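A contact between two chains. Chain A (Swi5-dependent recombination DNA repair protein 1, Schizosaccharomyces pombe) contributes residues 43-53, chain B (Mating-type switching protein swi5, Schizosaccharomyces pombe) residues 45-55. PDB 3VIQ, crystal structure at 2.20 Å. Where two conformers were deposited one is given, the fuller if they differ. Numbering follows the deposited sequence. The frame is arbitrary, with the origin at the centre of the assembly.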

# COMPACT_ATOMS: atom_id res chain seq x y z
N THR A 43 -2.51 15.50 0.69
CA THR A 43 -1.68 16.62 1.09
C THR A 43 -0.47 16.10 1.85
O THR A 43 0.67 16.44 1.53
N LEU A 44 -0.72 15.29 2.87
CA LEU A 44 0.34 14.78 3.71
C LEU A 44 1.33 13.92 2.91
O LEU A 44 2.56 13.96 3.18
N ILE A 45 0.82 13.13 1.94
CA ILE A 45 1.67 12.29 1.10
C ILE A 45 2.67 13.14 0.31
O ILE A 45 3.85 12.75 0.19
N GLN A 46 2.24 14.30 -0.22
CA GLN A 46 3.16 15.13 -0.99
C GLN A 46 4.21 15.78 -0.11
O GLN A 46 5.37 15.93 -0.53
N LYS A 47 3.82 16.14 1.12
CA LYS A 47 4.74 16.76 2.07
C LYS A 47 5.81 15.79 2.46
O LYS A 47 7.01 16.10 2.33
N TRP A 48 5.40 14.60 2.89
CA TRP A 48 6.39 13.55 3.26
C TRP A 48 7.20 13.05 2.05
O TRP A 48 8.41 12.80 2.16
N LYS A 49 6.57 12.95 0.89
CA LYS A 49 7.32 12.58 -0.33
C LYS A 49 8.40 13.61 -0.65
O LYS A 49 9.54 13.24 -0.93
N ASN A 50 8.04 14.89 -0.59
CA ASN A 50 9.01 15.96 -0.78
C ASN A 50 10.14 15.82 0.22
O ASN A 50 11.32 15.97 -0.14
N ALA A 51 9.79 15.50 1.47
CA ALA A 51 10.81 15.31 2.53
C ALA A 51 11.76 14.14 2.22
O ALA A 51 12.97 14.31 2.25
N ALA A 52 11.22 12.98 1.93
CA ALA A 52 12.03 11.79 1.62
C ALA A 52 12.99 12.01 0.46
O ALA A 52 14.15 11.65 0.56
N GLN A 53 12.52 12.63 -0.62
CA GLN A 53 13.35 12.98 -1.80
C GLN A 53 14.52 13.93 -1.50
O GLN A 53 15.68 13.72 -1.94
N ASP B 45 -5.89 2.80 0.01
CA ASP B 45 -4.67 3.01 -0.79
C ASP B 45 -3.94 4.31 -0.34
O ASP B 45 -2.72 4.34 -0.23
N LEU B 46 -4.70 5.38 -0.10
CA LEU B 46 -4.13 6.58 0.51
C LEU B 46 -3.48 6.35 1.89
O LEU B 46 -2.34 6.80 2.13
N LEU B 47 -4.15 5.60 2.78
CA LEU B 47 -3.59 5.35 4.12
C LEU B 47 -2.30 4.53 4.00
O LEU B 47 -1.32 4.77 4.74
N HIS B 48 -2.31 3.57 3.07
CA HIS B 48 -1.17 2.71 2.76
C HIS B 48 0.00 3.59 2.37
O HIS B 48 1.04 3.61 3.00
N THR B 49 -0.19 4.35 1.32
CA THR B 49 0.83 5.25 0.82
C THR B 49 1.33 6.24 1.87
O THR B 49 2.52 6.43 2.01
N TYR B 50 0.43 6.85 2.64
CA TYR B 50 0.82 7.83 3.65
C TYR B 50 1.69 7.21 4.75
O TYR B 50 2.75 7.75 5.11
N ASN B 51 1.25 6.08 5.29
CA ASN B 51 2.03 5.43 6.35
C ASN B 51 3.39 5.03 5.86
O ASN B 51 4.38 5.20 6.57
N GLU B 52 3.46 4.53 4.62
CA GLU B 52 4.76 4.11 4.04
C GLU B 52 5.74 5.28 3.84
O GLU B 52 6.93 5.17 4.22
N ILE B 53 5.27 6.37 3.21
CA ILE B 53 6.19 7.47 2.84
C ILE B 53 6.58 8.29 4.08
O ILE B 53 7.71 8.77 4.16
N ARG B 54 5.69 8.41 5.06
CA ARG B 54 6.09 9.09 6.32
C ARG B 54 7.16 8.27 7.06
O ARG B 54 8.15 8.82 7.51
N ASP B 55 6.95 6.97 7.18
CA ASP B 55 7.98 6.03 7.72
C ASP B 55 9.36 6.16 7.08
O ASP B 55 10.37 6.41 7.77

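Two helices from different polypeptides, running in roughly the same direction with their axes 27° apart and 8.6 Å at closest approach, pack through an apolar seam that no hydrogen bond crosses. Together the stretches bury 499 Å², and the backbones come near enough to set Ile45(A) CA 5.2 Å from Tyr50(B) CA and Trp48(A) CA 5.4 Å from Arg54(B) CA. Ile53(B) is the knob: its CA-to-CB bond points toward chain A, and with chi1 t and chi2 p the side chain settles among Ile45(A), Trp48(A), Lys49(A) and Ala52(A). There its CD1 lies 3.8 Å from Ala52(A) CB, its CG2 lies 4.0 Å from Trp48(A) CB, and its CG1 reaches the backbone, 3.6 Å from Lys49(A) N. Ile45(A), the residue with the most covered surface, starts sideways, but its m, t rotamer brings the end of the chain inward. Its CD1 sits 3.8 Å from Leu46(B) CD2 and 3.7 Å from Thr49(B) CG2, while its CG1 is 3.8 Å from Tyr50(B) CB. Thr49(B), chi1 m, brings its methyl to this contact, while its hydroxyl bonds within its own helix, OG1 donating to Asp45(B) O at 2.9 Å. Farther along, Trp48(A) points toward chain B with chi1 m and receives Arg54(B) over one face of its ring: Arg54(B) CB stands 3.8 Å from the centroid of the five-membered ring, almost on the normal, as a CH-pi contact, and Arg54(B) CD is 3.7 Å from Trp48(A) CZ2. Tyr50(B), chi1 t, meets the same indole obliquely, with Tyr50(B) CE1 3.8 Å from Trp48(A) CD1 and also 3.8 Å from Leu44(A) CB. Trp48(A) NE1, Tyr50(B) OH and Arg54(B) NH1 find hydrogen-bond partners elsewhere in the structure.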

# COMPACT_ATOMS: atom_id res chain seq x y z
CB THR A 43 -2.44 17.59 2.02
OG1 THR A 43 -3.44 18.25 1.28
CG2 THR A 43 -1.51 18.66 2.60
CB LEU A 44 -0.23 13.98 4.87
CG LEU A 44 -0.83 14.81 6.01
CD1 LEU A 44 -1.80 13.99 6.87
CD2 LEU A 44 0.29 15.40 6.87
CB ILE A 45 0.82 11.39 0.15
CG1 ILE A 45 0.24 10.20 0.94
CG2 ILE A 45 1.64 10.90 -1.05
CD1 ILE A 45 -0.94 9.51 0.20
CB GLN A 46 2.46 16.20 -1.84
CG GLN A 46 1.58 15.62 -2.96
CD GLN A 46 2.35 14.73 -3.96
OE1 GLN A 46 3.35 15.15 -4.55
NE2 GLN A 46 1.86 13.49 -4.16
CB LYS A 47 4.02 17.23 3.32
CG LYS A 47 3.28 18.54 3.15
CD LYS A 47 2.51 18.85 4.42
CE LYS A 47 1.82 20.19 4.34
NZ LYS A 47 2.77 21.27 4.07
CB TRP A 48 5.73 12.37 3.98
CG TRP A 48 5.24 12.73 5.34
CD1 TRP A 48 3.94 12.84 5.73
CD2 TRP A 48 6.03 13.04 6.49
NE1 TRP A 48 3.87 13.20 7.06
CE2 TRP A 48 5.14 13.34 7.55
CE3 TRP A 48 7.41 13.11 6.74
CZ2 TRP A 48 5.58 13.67 8.83
CZ3 TRP A 48 7.84 13.46 8.02
CH2 TRP A 48 6.92 13.73 9.04
CB LYS A 49 6.41 12.42 -1.54
CG LYS A 49 6.97 11.55 -2.64
CD LYS A 49 5.89 11.15 -3.63
CE LYS A 49 5.69 12.23 -4.68
NZ LYS A 49 6.75 12.19 -5.74
CB ASN A 50 8.37 17.34 -0.62
CG ASN A 50 7.44 17.72 -1.77
OD1 ASN A 50 7.26 16.97 -2.73
ND2 ASN A 50 6.84 18.91 -1.67
CB ALA A 51 10.19 15.15 3.90
CB ALA A 52 11.14 10.58 1.35
CB GLN A 53 12.45 13.58 -2.92
CG GLN A 53 11.42 12.58 -3.48
CD GLN A 53 10.44 13.16 -4.49
OE1 GLN A 53 10.39 14.36 -4.72
NE2 GLN A 53 9.63 12.29 -5.09
CB ASP B 45 -5.03 3.10 -2.28
CG ASP B 45 -5.68 1.83 -2.84
OD1 ASP B 45 -5.56 0.74 -2.24
OD2 ASP B 45 -6.31 1.93 -3.92
CB LEU B 46 -5.16 7.69 0.55
CG LEU B 46 -5.52 8.21 -0.84
CD1 LEU B 46 -6.71 9.18 -0.76
CD2 LEU B 46 -4.31 8.88 -1.53
CB LEU B 47 -4.60 4.62 5.00
CG LEU B 47 -4.32 4.53 6.51
CD1 LEU B 47 -4.27 5.94 7.12
CD2 LEU B 47 -5.38 3.67 7.28
CB HIS B 48 -1.61 1.73 1.63
CG HIS B 48 -0.51 0.98 0.94
ND1 HIS B 48 0.06 -0.17 1.45
CD2 HIS B 48 0.05 1.16 -0.28
CE1 HIS B 48 0.95 -0.63 0.60
NE2 HIS B 48 0.97 0.15 -0.46
CB THR B 49 0.29 5.99 -0.40
OG1 THR B 49 -0.18 5.02 -1.35
CG2 THR B 49 1.35 6.91 -1.03
CB TYR B 50 -0.41 8.44 4.29
CG TYR B 50 -0.16 9.11 5.60
CD1 TYR B 50 0.57 10.27 5.65
CD2 TYR B 50 -0.63 8.57 6.81
CE1 TYR B 50 0.82 10.92 6.84
CE2 TYR B 50 -0.38 9.23 8.04
CZ TYR B 50 0.33 10.41 8.02
OH TYR B 50 0.63 11.13 9.15
CB ASN B 51 1.30 4.21 6.90
CG ASN B 51 0.15 4.59 7.76
OD1 ASN B 51 -0.97 4.10 7.59
ND2 ASN B 51 0.40 5.49 8.68
CB GLU B 52 4.58 3.35 2.72
CG GLU B 52 3.84 2.02 2.87
CD GLU B 52 3.82 1.17 1.60
OE1 GLU B 52 4.21 1.65 0.53
OE2 GLU B 52 3.42 -0.01 1.69
CB ILE B 53 5.65 8.38 1.68
CG1 ILE B 53 6.72 9.38 1.21
CG2 ILE B 53 4.40 9.15 2.10
CD1 ILE B 53 7.90 8.75 0.39
CB ARG B 54 4.90 9.37 7.25
CG ARG B 54 5.31 9.73 8.69
CD ARG B 54 4.17 10.27 9.54
NE ARG B 54 3.29 9.21 10.01
CZ ARG B 54 2.36 9.33 10.95
NH1 ARG B 54 2.14 10.48 11.57
NH2 ARG B 54 1.63 8.26 11.28
CB ASP B 55 7.48 4.61 7.60
CG ASP B 55 6.48 4.25 8.69
OD1 ASP B 55 6.13 5.11 9.54
OD2 ASP B 55 6.03 3.09 8.69